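Pilus tip adhesin Cpa (Streptococcus pyogenes, PDB 4C0Z) sits at the tip of the streptococcal pilus and, through reactive thioester bonds, can attach covalently to targets on the host cell surface, so mediating adhesion. Local coordinates at residues 25-30 with 65-70; 148-153 with 166-171. All blocks are in the same frame, centred on the assembly; numbering follows the deposited sequence.

The two contacts belong to different parts of the N-terminal thioester domain, their centres about 26 Å and their nearest atoms about 11 Å apart. Interaction 1 joins two loops that connect strands of the antiparallel barrel; interaction 2 joins the start of helix 151-157 to helix 161-174. In interaction 1, Y25 and S26 are buried while K27 and D67 are exposed; in interaction 2, F150, M167 and L171 are buried, with K148 and Q151 exposed at the margin. The first is polar, with water and glycerol; the second pairs a hydrophobic patch with an arginine that donates twice to one backbone carbonyl. Y25 and F150 both touch helix 123-138. In each contact a basic side chain binds a backbone oxygen.

Interaction 1: 25-30 with 65-70; sequences YSKGYP and KSDSVR. With GOL (glycerol), chain B.
K65 reaches across to Y25 and S26 with both ends of its side chain. Its ammonium donates to the carbonyl of Y25 (NZ to O, 2.8 Å), approaching nearly along the C=O axis. The chain runs extended through CE and bends only at the last torsion (chi4 -56°), which turns NZ onto that oxygen; D23 lies near NZ as a long, weak ion pair.

A second group of polar contacts gathers round S26. With OG anti to its own backbone N (chi1 -176°), the hydroxyl lies 2.7 Å from OD1 of D67. Glycerol, probably from the crystallisation liquor, brings O3 beside both groups: O3 donates to D67 OD1 at 2.7 Å and accepts from the backbone N of K27 at 3.0 Å, in an almost straight bond (172°). One water joins S26 OG and S66 OG and donates to K27 O.

In the van der Waals contacts, carbons meet hydroxyl oxygens: K65 CB lies 3.5 Å from S26 OG, and S26 CB 3.6 Å from S66 OG.

Around the contact, the Y25 hydroxyl is hydrogen-bonded to the backbone N of S33, and its ring makes an edge-to-face stack with Y32. Two tight turns thus dock: a type II beta turn, S26 to Y29, with G28 at its third position, and a type I turn, K65 to S68, in loops linking barrel strands of the thioester domain.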
# COMPACT_ATOMS: atom_id res chain seq x y z
N TYR I 25 -14.29 8.52 5.99
CA TYR I 25 -15.03 8.26 4.76
C TYR I 25 -15.67 6.90 5.00
O TYR I 25 -15.10 5.85 4.69
CB TYR I 25 -14.11 8.25 3.51
CG TYR I 25 -14.91 8.10 2.23
CD1 TYR I 25 -15.75 9.12 1.79
CD2 TYR I 25 -14.88 6.92 1.50
CE1 TYR I 25 -16.50 8.99 0.62
CE2 TYR I 25 -15.62 6.77 0.34
CZ TYR I 25 -16.42 7.81 -0.11
OH TYR I 25 -17.17 7.66 -1.24
N SER I 26 -16.85 6.94 5.61
CA SER I 26 -17.61 5.81 6.13
C SER I 26 -19.12 6.18 6.12
O SER I 26 -19.46 7.32 5.85
CB SER I 26 -17.14 5.58 7.56
OG SER I 26 -17.73 4.44 8.15
N LYS I 27 -20.02 5.22 6.43
CA LYS I 27 -21.47 5.46 6.48
C LYS I 27 -21.78 6.72 7.30
O LYS I 27 -21.27 6.87 8.41
CB LYS I 27 -22.24 4.26 7.07
CG LYS I 27 -22.54 3.15 6.07
CD LYS I 27 -23.34 2.03 6.72
CE LYS I 27 -23.66 0.91 5.77
NZ LYS I 27 -24.87 1.23 4.98
N GLY I 28 -22.54 7.63 6.72
CA GLY I 28 -22.86 8.90 7.38
C GLY I 28 -22.15 10.08 6.73
O GLY I 28 -22.61 11.22 6.86
N TYR I 29 -21.02 9.82 6.05
CA TYR I 29 -20.27 10.86 5.35
C TYR I 29 -21.07 11.28 4.10
O TYR I 29 -21.65 10.40 3.46
CB TYR I 29 -18.87 10.35 4.97
CG TYR I 29 -17.94 11.43 4.47
CD1 TYR I 29 -17.94 11.80 3.12
CD2 TYR I 29 -17.07 12.08 5.33
CE1 TYR I 29 -17.11 12.81 2.66
CE2 TYR I 29 -16.21 13.08 4.87
CZ TYR I 29 -16.24 13.45 3.53
OH TYR I 29 -15.41 14.45 3.08
N PRO I 30 -21.16 12.59 3.76
CA PRO I 30 -21.93 12.99 2.56
C PRO I 30 -21.43 12.36 1.25
O PRO I 30 -20.24 12.42 0.94
CB PRO I 30 -21.81 14.52 2.55
CG PRO I 30 -20.61 14.82 3.36
CD PRO I 30 -20.58 13.78 4.43
N LYS I 65 -12.57 2.13 9.28
CA LYS I 65 -13.64 3.14 9.15
C LYS I 65 -14.22 3.44 10.53
O LYS I 65 -14.19 2.56 11.40
CB LYS I 65 -14.72 2.66 8.18
CG LYS I 65 -14.18 2.58 6.75
CD LYS I 65 -15.27 2.34 5.73
CE LYS I 65 -14.71 2.24 4.32
NZ LYS I 65 -13.91 3.43 3.92
N SER I 66 -14.71 4.67 10.75
CA SER I 66 -15.26 5.10 12.04
C SER I 66 -16.41 4.24 12.56
O SER I 66 -16.57 4.16 13.77
CB SER I 66 -15.67 6.57 12.01
OG SER I 66 -16.48 6.84 10.89
N ASP I 67 -17.17 3.58 11.68
CA ASP I 67 -18.29 2.74 12.12
C ASP I 67 -17.90 1.25 12.32
O ASP I 67 -18.78 0.39 12.46
CB ASP I 67 -19.49 2.89 11.17
CG ASP I 67 -19.35 2.18 9.83
OD1 ASP I 67 -18.19 2.03 9.34
OD2 ASP I 67 -20.39 1.82 9.24
N SER I 68 -16.60 0.95 12.30
CA SER I 68 -16.10 -0.42 12.52
C SER I 68 -16.09 -0.67 14.03
O SER I 68 -15.96 0.26 14.80
CB SER I 68 -14.69 -0.58 11.94
OG SER I 68 -14.10 -1.82 12.28
N VAL I 69 -16.24 -1.94 14.44
CA VAL I 69 -16.14 -2.35 15.85
C VAL I 69 -14.65 -2.29 16.28
O VAL I 69 -14.37 -2.23 17.46
CB VAL I 69 -16.76 -3.75 16.12
CG1 VAL I 69 -18.28 -3.74 15.92
CG2 VAL I 69 -16.11 -4.84 15.23
N ARG I 70 -13.72 -2.31 15.31
CA ARG I 70 -12.27 -2.21 15.52
C ARG I 70 -11.85 -0.76 15.54
O ARG I 70 -12.29 0.04 14.72
CB ARG I 70 -11.49 -2.96 14.43
CG ARG I 70 -11.83 -4.46 14.31
CD ARG I 70 -10.91 -5.17 13.33
NE ARG I 70 -9.57 -5.39 13.90
CZ ARG I 70 -8.46 -5.61 13.20
NH1 ARG I 70 -8.51 -5.66 11.87
NH2 ARG I 70 -7.30 -5.78 13.82
C1 GOL B . -19.68 -0.62 4.79
O1 GOL B . -20.87 -0.18 4.14
C2 GOL B . -19.42 0.17 6.05
O2 GOL B . -18.28 -0.37 6.73
C3 GOL B . -19.14 1.60 5.65
O3 GOL B . -18.89 2.43 6.77
O HOH W 1 -19.11 6.25 9.85

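Interaction 2: 148-153 with 166-171; sequences KAFQQE and LMRNAL
F150 and R168 both set CG anti to their carbonyl carbon (chi1 -46° and -73°), and R168 then runs extended to NE, carrying its guanidinium to A149. In this helical part of the thioester domain the N-terminal end of helix 151-157, with F150 at the N-cap position, packs against helix 161-174. The F150 ring turns an edge to the helix backbone, where CE2 comes 3.7 Å from M167 O, while CZ meets CD2 of L171, also at 3.7 Å. A149 CB touches the same L171 methyl and covers part of one ring face near the rim. M167 SD makes a Met-aromatic contact, 5.3 Å from the F150 ring centroid and not far off its normal, on the opposite side of the ring from A149 CB. L128 and V129 of helix 123-138 also touch F150, which is buried among three helices.

Toward the more exposed side, Q151 NE2 donates to a lone pair of K148 O at 3.0 Å, within 148-153. The R168 chain runs antiparallel to the F150 side chain, its guanidinium plane 18° from the ring. Two hydrogen bonds converge on A149 O, close to the guanidinium plane: NE donates at 2.7 Å, and NH2, longer and more bent, at 3.0 Å.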
# COMPACT_ATOMS: atom_id res chain seq x y z
N LYS I 148 0.11 11.54 -16.49
CA LYS I 148 -0.40 10.17 -16.54
C LYS I 148 -0.96 9.70 -15.17
O LYS I 148 -1.49 8.59 -15.09
CB LYS I 148 0.71 9.22 -17.00
CG LYS I 148 1.09 9.37 -18.46
CD LYS I 148 2.23 8.43 -18.85
CE LYS I 148 2.62 8.62 -20.30
NZ LYS I 148 3.81 7.80 -20.66
N ALA I 149 -0.85 10.54 -14.11
CA ALA I 149 -1.32 10.20 -12.76
C ALA I 149 -2.85 10.02 -12.66
O ALA I 149 -3.58 10.54 -13.50
CB ALA I 149 -0.85 11.23 -11.76
N PHE I 150 -3.30 9.26 -11.64
CA PHE I 150 -4.71 8.99 -11.30
C PHE I 150 -5.50 8.24 -12.39
O PHE I 150 -6.72 8.39 -12.47
CB PHE I 150 -5.44 10.28 -10.87
CG PHE I 150 -4.68 11.13 -9.87
CD1 PHE I 150 -4.38 10.65 -8.60
CD2 PHE I 150 -4.24 12.40 -10.22
CE1 PHE I 150 -3.65 11.43 -7.69
CE2 PHE I 150 -3.53 13.19 -9.30
CZ PHE I 150 -3.25 12.70 -8.04
N GLN I 151 -4.82 7.38 -13.19
CA GLN I 151 -5.48 6.59 -14.22
C GLN I 151 -6.47 5.58 -13.63
O GLN I 151 -7.59 5.46 -14.14
CB GLN I 151 -4.46 5.93 -15.15
CG GLN I 151 -4.06 6.82 -16.32
CD GLN I 151 -3.09 6.14 -17.26
OE1 GLN I 151 -3.35 5.06 -17.81
NE2 GLN I 151 -1.94 6.77 -17.47
N GLN I 152 -6.08 4.88 -12.54
CA GLN I 152 -6.97 3.92 -11.86
C GLN I 152 -8.12 4.65 -11.16
O GLN I 152 -9.26 4.22 -11.28
CB GLN I 152 -6.19 3.03 -10.87
CG GLN I 152 -5.27 1.99 -11.52
CD GLN I 152 -5.96 0.99 -12.42
OE1 GLN I 152 -6.93 0.32 -12.05
NE2 GLN I 152 -5.44 0.85 -13.63
N GLU I 153 -7.81 5.77 -10.49
CA GLU I 153 -8.78 6.64 -9.81
C GLU I 153 -9.80 7.21 -10.80
O GLU I 153 -10.97 7.33 -10.46
CB GLU I 153 -8.07 7.78 -9.06
CG GLU I 153 -7.29 7.35 -7.83
CD GLU I 153 -5.85 6.89 -8.03
OE1 GLU I 153 -5.46 6.60 -9.19
OE2 GLU I 153 -5.12 6.81 -7.02
N LEU I 166 -7.08 19.28 -13.00
CA LEU I 166 -6.74 20.07 -11.81
C LEU I 166 -5.94 19.23 -10.81
O LEU I 166 -4.96 19.73 -10.25
CB LEU I 166 -8.01 20.61 -11.12
CG LEU I 166 -8.77 21.76 -11.81
CD1 LEU I 166 -10.07 22.03 -11.09
CD2 LEU I 166 -7.94 23.04 -11.87
N MET I 167 -6.33 17.96 -10.63
CA MET I 167 -5.66 17.04 -9.71
C MET I 167 -4.22 16.76 -10.14
O MET I 167 -3.31 16.87 -9.31
CB MET I 167 -6.47 15.75 -9.53
CG MET I 167 -7.70 15.92 -8.66
SD MET I 167 -8.59 14.37 -8.47
CE MET I 167 -9.73 14.52 -9.66
N ARG I 168 -4.01 16.47 -11.43
CA ARG I 168 -2.70 16.19 -12.02
C ARG I 168 -1.74 17.37 -11.87
O ARG I 168 -0.57 17.19 -11.52
CB ARG I 168 -2.85 15.79 -13.50
CG ARG I 168 -3.43 14.40 -13.68
CD ARG I 168 -3.69 14.06 -15.12
NE ARG I 168 -3.91 12.62 -15.26
CZ ARG I 168 -4.48 12.04 -16.31
NH1 ARG I 168 -4.91 12.76 -17.34
NH2 ARG I 168 -4.63 10.72 -16.34
N ASN I 169 -2.25 18.59 -12.10
CA ASN I 169 -1.47 19.82 -11.99
C ASN I 169 -1.11 20.13 -10.53
O ASN I 169 0.02 20.54 -10.26
CB ASN I 169 -2.20 21.01 -12.63
CG ASN I 169 -1.30 21.93 -13.41
OD1 ASN I 169 -0.19 22.27 -12.99
ND2 ASN I 169 -1.72 22.28 -14.62
N ALA I 170 -2.07 19.92 -9.60
CA ALA I 170 -1.87 20.16 -8.18
C ALA I 170 -0.84 19.19 -7.59
O ALA I 170 -0.02 19.62 -6.78
CB ALA I 170 -3.18 20.08 -7.42
N LEU I 171 -0.83 17.91 -8.04
CA LEU I 171 0.14 16.89 -7.61
C LEU I 171 1.55 17.29 -8.05
O LEU I 171 2.48 17.23 -7.24
CB LEU I 171 -0.23 15.49 -8.13
CG LEU I 171 0.73 14.34 -7.76
CD1 LEU I 171 0.70 14.04 -6.25
CD2 LEU I 171 0.42 13.09 -8.57